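Local coordinates for protein Azi13 (Streptomyces sahachiroi, PDB 5HMB) that probably acts as a hot-dog-fold thioesterase of the PaaI family in azinomycin biosynthesis, hydrolysing a naphthoate-type thioester, at residues I25-A30 with A62-W67; H52-E57 with S78-F83; R93-L99 with W110-D116. One frame throughout, in Å; residues are numbered along the deposited sequence.

The three contacts lie along helix 49-68 and the curved antiparallel sheet that wraps it. Contacts 1 and 2 both use the helix, contact 1 near its C-terminal end and contact 2 nearer its start, with centres about 17 Å apart. Contact 3 pairs two strands of the sheet; its centre is about 13 Å from that of contact 1 and about 10 Å from that of contact 2. It touches both: A30 O is 2.9 Å from A98 N, a probable hydrogen bond between neighbouring strands, while V55 CG1 packs 3.3 Å from S96 OG. A bound sulfate, probably from the crystallisation liquor, lies about 5 Å from the W67 side chain of contact 1.

Contact 1 (I25-A30 with A62-W67); sequences IDPDRA and AAADRW
P27 packs against R66 and W67 without any hydrogen bond between I25-A30 and A62-W67. Its CG rests over one face of the R66 guanidinium, toward the rim, 3.5 Å from NH1, and the two side chains lie alongside. R66 gets there with CG anti to its backbone N (chi1 -180°) and a bend at chi2, which leads the chain past I25 O, 3.4 Å from CG, to the proline. The apolar contacts follow the helix: CG2 of I25 meets R66 CB at 3.7 Å, its CD1 approaches the A62 methyl, and the methyls of A30 and A63 touch at 3.8 Å. P27 O sits at the edge of the W67 ring, near its plane and 3.2 Å from CD1, a close approach to a ring carbon; the same oxygen takes a weak hydrogen bond from R103. The D26 carboxylate forms a salt bridge with R24 through OD2, while its backbone N donates to R29 O at 2.7 Å. This bond joins the two strand ends of a beta hairpin across the type I turn D26-R29, whose own bond, from R29 N to D26 O, is weak. The hairpin lies against the C-terminal end of the central hot-dog helix.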
# COMPACT_ATOMS: atom_id res chain seq x y z
N ILE A 25 2.97 22.35 13.71
CA ILE A 25 2.33 21.11 14.16
C ILE A 25 0.94 21.46 14.68
O ILE A 25 0.76 21.70 15.88
CB ILE A 25 3.13 20.36 15.24
CG1 ILE A 25 4.57 20.12 14.80
CG2 ILE A 25 2.44 19.03 15.58
CD1 ILE A 25 5.35 19.29 15.77
N ASP A 26 -0.03 21.50 13.80
CA ASP A 26 -1.41 21.79 14.16
C ASP A 26 -2.24 20.52 14.14
O ASP A 26 -1.81 19.50 13.60
CB ASP A 26 -1.98 22.83 13.19
CG ASP A 26 -1.13 24.09 13.14
OD1 ASP A 26 -0.31 24.29 14.06
OD2 ASP A 26 -1.28 24.87 12.17
N PRO A 27 -3.44 20.55 14.73
CA PRO A 27 -4.32 19.37 14.64
C PRO A 27 -4.74 19.03 13.21
O PRO A 27 -5.36 17.98 12.99
CB PRO A 27 -5.54 19.78 15.48
CG PRO A 27 -5.05 20.88 16.36
CD PRO A 27 -4.01 21.60 15.58
N ASP A 28 -4.41 19.87 12.23
CA ASP A 28 -4.86 19.64 10.87
C ASP A 28 -3.73 19.70 9.84
O ASP A 28 -4.01 19.60 8.64
CB ASP A 28 -5.95 20.66 10.51
CG ASP A 28 -5.44 22.08 10.55
OD1 ASP A 28 -4.35 22.31 11.13
OD2 ASP A 28 -6.13 22.98 10.01
N ARG A 29 -2.48 19.83 10.27
CA ARG A 29 -1.35 20.00 9.37
C ARG A 29 -0.07 20.04 10.18
O ARG A 29 -0.03 20.67 11.24
CB ARG A 29 -1.49 21.28 8.54
CG ARG A 29 -0.26 21.65 7.71
CD ARG A 29 -0.63 22.68 6.64
NE ARG A 29 -1.53 23.70 7.16
CZ ARG A 29 -1.14 24.88 7.63
NH1 ARG A 29 -2.04 25.74 8.09
NH2 ARG A 29 0.14 25.21 7.63
N ALA A 30 0.97 19.38 9.68
CA ALA A 30 2.31 19.48 10.24
C ALA A 30 3.28 19.66 9.08
O ALA A 30 3.09 19.07 8.02
CB ALA A 30 2.68 18.24 11.07
N ALA A 62 3.44 13.29 14.19
CA ALA A 62 3.36 14.56 14.89
C ALA A 62 1.98 15.17 14.74
O ALA A 62 1.39 15.65 15.72
CB ALA A 62 4.42 15.53 14.36
N ALA A 63 1.44 15.16 13.52
CA ALA A 63 0.13 15.76 13.30
C ALA A 63 -0.96 14.94 13.99
O ALA A 63 -1.86 15.52 14.62
CB ALA A 63 -0.17 15.89 11.82
N ALA A 64 -0.90 13.61 13.88
CA ALA A 64 -1.91 12.75 14.49
C ALA A 64 -1.94 12.92 16.00
O ALA A 64 -3.02 12.98 16.60
CB ALA A 64 -1.64 11.29 14.14
N ASP A 65 -0.77 12.96 16.62
CA ASP A 65 -0.65 13.17 18.06
C ASP A 65 -1.28 14.50 18.46
O ASP A 65 -2.09 14.56 19.39
CB ASP A 65 0.83 13.13 18.44
CG ASP A 65 1.05 12.57 19.81
OD1 ASP A 65 0.41 11.55 20.15
OD2 ASP A 65 1.87 13.15 20.55
N ARG A 66 -0.94 15.56 17.74
CA ARG A 66 -1.48 16.89 18.03
C ARG A 66 -2.99 16.95 17.81
O ARG A 66 -3.68 17.71 18.50
CB ARG A 66 -0.76 17.93 17.16
CG ARG A 66 -1.21 19.38 17.36
CD ARG A 66 -0.98 19.89 18.79
NE ARG A 66 -1.47 21.26 18.95
CZ ARG A 66 -2.71 21.58 19.30
NH1 ARG A 66 -3.61 20.63 19.53
NH2 ARG A 66 -3.07 22.86 19.41
N TRP A 67 -3.53 16.14 16.89
CA TRP A 67 -4.98 16.12 16.72
C TRP A 67 -5.68 15.33 17.83
O TRP A 67 -6.79 15.68 18.24
CB TRP A 67 -5.35 15.54 15.36
CG TRP A 67 -6.85 15.47 15.14
CD1 TRP A 67 -7.66 16.47 14.66
CD2 TRP A 67 -7.71 14.36 15.42
NE1 TRP A 67 -8.97 16.04 14.63
CE2 TRP A 67 -9.03 14.75 15.09
CE3 TRP A 67 -7.50 13.07 15.92
CZ2 TRP A 67 -10.11 13.89 15.22
CZ3 TRP A 67 -8.58 12.23 16.05
CH2 TRP A 67 -9.87 12.65 15.72

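Contact 2 (H52-E57 with S78-F83); sequences HCAVVE and SNSTDF
N79 ND2 is held by two acceptors of the helix segment H52-E57. CG of N79 is anti to the backbone N (chi1 178°), which carries the amide up to the helix. The shorter bond runs to E57 OE1 at 2.7 Å; it is nearly straight (166° at the hydrogen), lies in the amide plane of N79 and uses the anti lone pair of the carboxylate oxygen. The second, to C53 O at 3.2 Å, is more bent (136°), and the donor stands tilted from the carbonyl plane. C53 O already accepts the helical bond from E57 N. At the other end of the amide, T81 OG1 donates to N79 OD1 at 2.9 Å, in the carbonyl plane and on a lone pair. With both ends engaged, the amide is fixed in its rotation. The T81 hydroxyl also meets V56 tip to tip, 3.8 Å from CG1.

A second cluster gathers at F83. C53 SG lies at the edge of the phenylalanine ring, 3.8 Å from CZ, a sulfur-aromatic contact. H52 CB touches F83 CE1 at 3.7 Å, and the two rings meet rim to rim.

The axes of segments H52-E57 and S78-F83 pass 8.6 Å apart. Such packing of a central helix on a curved sheet is the core of the hot-dog fold, and strand pairing between subunits is the usual way its domains dimerise: here S78-D82 form an antiparallel ladder with a strand of the second subunit. Within the chain strand 72-83 pairs with strand 121-133, against which H52 and V56 of helix 49-68 also pack.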
# COMPACT_ATOMS: atom_id res chain seq x y z
N HIS A 52 13.03 8.49 3.50
CA HIS A 52 11.74 9.04 3.07
C HIS A 52 10.59 8.47 3.90
O HIS A 52 9.71 9.22 4.35
CB HIS A 52 11.49 8.75 1.58
CG HIS A 52 12.14 9.74 0.67
ND1 HIS A 52 12.04 11.10 0.86
CD2 HIS A 52 12.90 9.56 -0.44
CE1 HIS A 52 12.71 11.72 -0.09
NE2 HIS A 52 13.24 10.82 -0.89
N CYS A 53 10.58 7.16 4.11
CA CYS A 53 9.52 6.54 4.91
C CYS A 53 9.54 7.05 6.34
O CYS A 53 8.48 7.32 6.93
CB CYS A 53 9.68 5.03 4.93
SG CYS A 53 9.75 4.24 3.27
N ALA A 54 10.74 7.15 6.93
CA ALA A 54 10.86 7.60 8.31
C ALA A 54 10.38 9.03 8.48
O ALA A 54 9.76 9.37 9.50
CB ALA A 54 12.32 7.46 8.76
N VAL A 55 10.68 9.90 7.52
CA VAL A 55 10.21 11.29 7.58
C VAL A 55 8.70 11.35 7.44
O VAL A 55 8.02 12.15 8.10
CB VAL A 55 10.90 12.13 6.49
CG1 VAL A 55 10.15 13.45 6.29
CG2 VAL A 55 12.35 12.35 6.84
N VAL A 56 8.15 10.56 6.52
CA VAL A 56 6.70 10.48 6.38
C VAL A 56 6.07 10.02 7.70
O VAL A 56 5.10 10.61 8.20
CB VAL A 56 6.35 9.56 5.20
CG1 VAL A 56 4.90 9.15 5.25
CG2 VAL A 56 6.65 10.26 3.86
N GLU A 57 6.62 8.96 8.28
CA GLU A 57 6.12 8.49 9.57
C GLU A 57 6.19 9.60 10.62
O GLU A 57 5.19 9.89 11.29
CB GLU A 57 6.91 7.25 10.02
CG GLU A 57 6.25 6.52 11.21
CD GLU A 57 4.99 5.76 10.80
OE1 GLU A 57 4.90 5.35 9.62
OE2 GLU A 57 4.08 5.58 11.64
N SER A 78 0.61 1.43 9.78
CA SER A 78 1.22 1.11 8.49
C SER A 78 1.64 2.39 7.78
O SER A 78 1.14 3.48 8.05
CB SER A 78 0.28 0.32 7.58
OG SER A 78 -0.81 1.10 7.15
N ASN A 79 2.54 2.21 6.82
CA ASN A 79 3.22 3.31 6.14
C ASN A 79 3.51 2.86 4.72
O ASN A 79 4.29 1.93 4.51
CB ASN A 79 4.50 3.66 6.88
CG ASN A 79 5.28 4.76 6.22
OD1 ASN A 79 5.49 4.77 5.00
ND2 ASN A 79 5.74 5.72 7.03
N SER A 80 2.91 3.55 3.75
CA SER A 80 3.10 3.26 2.33
C SER A 80 3.65 4.51 1.67
O SER A 80 2.92 5.50 1.51
CB SER A 80 1.79 2.83 1.69
OG SER A 80 2.02 2.18 0.47
N THR A 81 4.92 4.47 1.27
CA THR A 81 5.60 5.63 0.71
C THR A 81 6.08 5.30 -0.70
O THR A 81 6.68 4.25 -0.93
CB THR A 81 6.77 6.06 1.60
OG1 THR A 81 6.27 6.51 2.88
CG2 THR A 81 7.58 7.21 0.97
N ASP A 82 5.76 6.19 -1.65
CA ASP A 82 6.30 6.16 -3.01
C ASP A 82 7.47 7.12 -3.12
O ASP A 82 7.41 8.23 -2.58
CB ASP A 82 5.24 6.55 -4.05
CG ASP A 82 4.14 5.53 -4.19
OD1 ASP A 82 4.45 4.33 -4.19
OD2 ASP A 82 2.96 5.93 -4.32
N PHE A 83 8.52 6.71 -3.82
CA PHE A 83 9.66 7.58 -4.10
C PHE A 83 9.59 7.94 -5.58
O PHE A 83 9.67 7.04 -6.43
CB PHE A 83 10.98 6.88 -3.77
CG PHE A 83 10.90 5.96 -2.60
CD1 PHE A 83 10.67 6.45 -1.32
CD2 PHE A 83 11.08 4.59 -2.76
CE1 PHE A 83 10.59 5.60 -0.22
CE2 PHE A 83 11.01 3.73 -1.66
CZ PHE A 83 10.76 4.24 -0.39

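Contact 3 (R93-L99 with W110-D116); sequences RLTSTAL and WSVETVD
T95 and V115, T97 and E113, and L99 and S111 form the hydrogen-bonded pairs of an antiparallel ladder in the curved hot-dog sheet. Each pair is closed by two backbone bonds. The shortest of them, L99 N to S111 O, measures 2.7 Å. The longest, V115 N to T95 O, measures 3.0 Å. Between them S96 faces T114 and A98 faces V112 as non-hydrogen-bonded pairs, and CA-H...O contacts fill the intervals, such as S96 CA to E113 O at 3.2 Å.

The side chains divide between the two faces. On the face of T95 and V115, V115 CG2 takes the position between its own backbone N and carbonyl carbon (chi1 -56° for CG1), which lays it 3.6 Å from T95 O. On the face of A98 and V112, the alanine methyl meets V112 CG2 at 3.6 Å and the W110 ring at CE3, 4.0 Å away. The indole comes to the end of segment R93-L99 by its benzene side: A98 O lies at the ring edge, near the plane, 3.7 Å from CZ3.

Beyond this shell, helix 49-68 packs on the same face, with V55 on S96, V59 on A98, A60 on V112 and A63 on W110. The indole NE1 is hydrogen-bonded to Q108 OE1, which helps to fix the ring's rotation. Replacing W110 by an alanine would probably open a gap between A98 and A63 and leave the Q108 amide oxygen without its indole N-H. Strands 29-35 and 121-133 flank the pair, one on each side. The indole N-H of W34, on the former, is hydrogen-bonded to S96 OG, and that hydroxyl oxygen is in turn hydrogen-bonded to T114 OG1 at 2.8 Å.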
# COMPACT_ATOMS: atom_id res chain seq x y z
N ARG A 93 16.96 21.89 0.31
CA ARG A 93 16.05 21.74 1.44
C ARG A 93 14.71 21.13 1.04
O ARG A 93 13.99 21.69 0.21
CB ARG A 93 15.79 23.08 2.11
CG ARG A 93 14.63 23.02 3.09
CD ARG A 93 14.15 24.39 3.53
NE ARG A 93 15.04 25.00 4.51
CZ ARG A 93 14.73 26.08 5.22
NH1 ARG A 93 13.55 26.67 5.06
NH2 ARG A 93 15.60 26.57 6.10
N LEU A 94 14.36 20.02 1.67
CA LEU A 94 13.10 19.34 1.44
C LEU A 94 12.07 19.80 2.47
O LEU A 94 12.40 20.09 3.62
CB LEU A 94 13.31 17.82 1.51
CG LEU A 94 14.51 17.36 0.69
CD1 LEU A 94 14.76 15.87 0.84
CD2 LEU A 94 14.33 17.76 -0.78
N THR A 95 10.81 19.90 2.04
CA THR A 95 9.69 20.28 2.90
C THR A 95 8.65 19.16 2.89
O THR A 95 8.10 18.84 1.83
CB THR A 95 9.04 21.58 2.42
OG1 THR A 95 10.02 22.62 2.37
CG2 THR A 95 7.92 21.98 3.35
N SER A 96 8.35 18.61 4.07
CA SER A 96 7.38 17.52 4.19
C SER A 96 6.12 18.01 4.90
O SER A 96 6.19 18.50 6.03
CB SER A 96 7.98 16.34 4.94
OG SER A 96 9.11 15.86 4.23
N THR A 97 4.98 17.82 4.25
CA THR A 97 3.71 18.33 4.75
C THR A 97 2.72 17.18 4.90
O THR A 97 2.43 16.48 3.93
CB THR A 97 3.15 19.39 3.81
OG1 THR A 97 4.11 20.44 3.70
CG2 THR A 97 1.84 19.93 4.32
N ALA A 98 2.23 16.99 6.12
CA ALA A 98 1.23 15.97 6.42
C ALA A 98 -0.15 16.60 6.42
O ALA A 98 -0.40 17.58 7.15
CB ALA A 98 1.52 15.33 7.78
N LEU A 99 -1.06 16.04 5.62
CA LEU A 99 -2.43 16.51 5.60
C LEU A 99 -3.38 15.39 5.96
O LEU A 99 -3.14 14.23 5.62
CB LEU A 99 -2.81 17.07 4.23
CG LEU A 99 -2.03 18.32 3.85
CD1 LEU A 99 -2.41 18.78 2.44
CD2 LEU A 99 -2.27 19.41 4.90
N TRP A 110 -3.15 9.91 7.42
CA TRP A 110 -2.56 11.16 6.97
C TRP A 110 -1.79 10.93 5.68
O TRP A 110 -1.28 9.84 5.44
CB TRP A 110 -1.63 11.76 8.03
CG TRP A 110 -2.37 12.26 9.21
CD1 TRP A 110 -2.99 11.50 10.17
CD2 TRP A 110 -2.62 13.63 9.55
NE1 TRP A 110 -3.60 12.33 11.10
CE2 TRP A 110 -3.39 13.64 10.73
CE3 TRP A 110 -2.26 14.85 8.96
CZ2 TRP A 110 -3.80 14.83 11.34
CZ3 TRP A 110 -2.68 16.03 9.56
CH2 TRP A 110 -3.44 16.01 10.74
N SER A 111 -1.70 11.97 4.86
CA SER A 111 -0.95 11.96 3.60
C SER A 111 0.18 12.97 3.70
O SER A 111 -0.04 14.14 4.02
CB SER A 111 -1.87 12.30 2.42
OG SER A 111 -1.13 12.46 1.23
N VAL A 112 1.40 12.52 3.45
CA VAL A 112 2.59 13.34 3.61
C VAL A 112 3.26 13.47 2.26
O VAL A 112 3.63 12.46 1.65
CB VAL A 112 3.56 12.75 4.64
CG1 VAL A 112 4.74 13.67 4.84
CG2 VAL A 112 2.85 12.50 5.96
N GLU A 113 3.42 14.71 1.79
CA GLU A 113 4.18 14.98 0.56
C GLU A 113 5.51 15.63 0.91
O GLU A 113 5.56 16.56 1.73
CB GLU A 113 3.40 15.89 -0.39
CG GLU A 113 2.08 15.31 -0.86
CD GLU A 113 1.36 16.23 -1.82
OE1 GLU A 113 1.94 17.28 -2.15
OE2 GLU A 113 0.23 15.90 -2.23
N THR A 114 6.58 15.13 0.31
CA THR A 114 7.91 15.70 0.45
C THR A 114 8.28 16.35 -0.87
O THR A 114 8.37 15.66 -1.89
CB THR A 114 8.92 14.61 0.81
OG1 THR A 114 8.62 14.06 2.09
CG2 THR A 114 10.32 15.18 0.81
N VAL A 115 8.53 17.67 -0.85
CA VAL A 115 8.84 18.43 -2.07
C VAL A 115 10.19 19.13 -1.94
O VAL A 115 10.69 19.39 -0.84
CB VAL A 115 7.75 19.47 -2.40
CG1 VAL A 115 6.38 18.81 -2.52
CG2 VAL A 115 7.72 20.55 -1.34
N ASP A 116 10.77 19.47 -3.09
CA ASP A 116 11.98 20.27 -3.09
C ASP A 116 11.63 21.76 -3.20
O ASP A 116 10.46 22.16 -3.16
CB ASP A 116 12.95 19.84 -4.20
CG ASP A 116 12.40 20.04 -5.63
OD1 ASP A 116 11.44 20.80 -5.87
OD2 ASP A 116 12.98 19.40 -6.53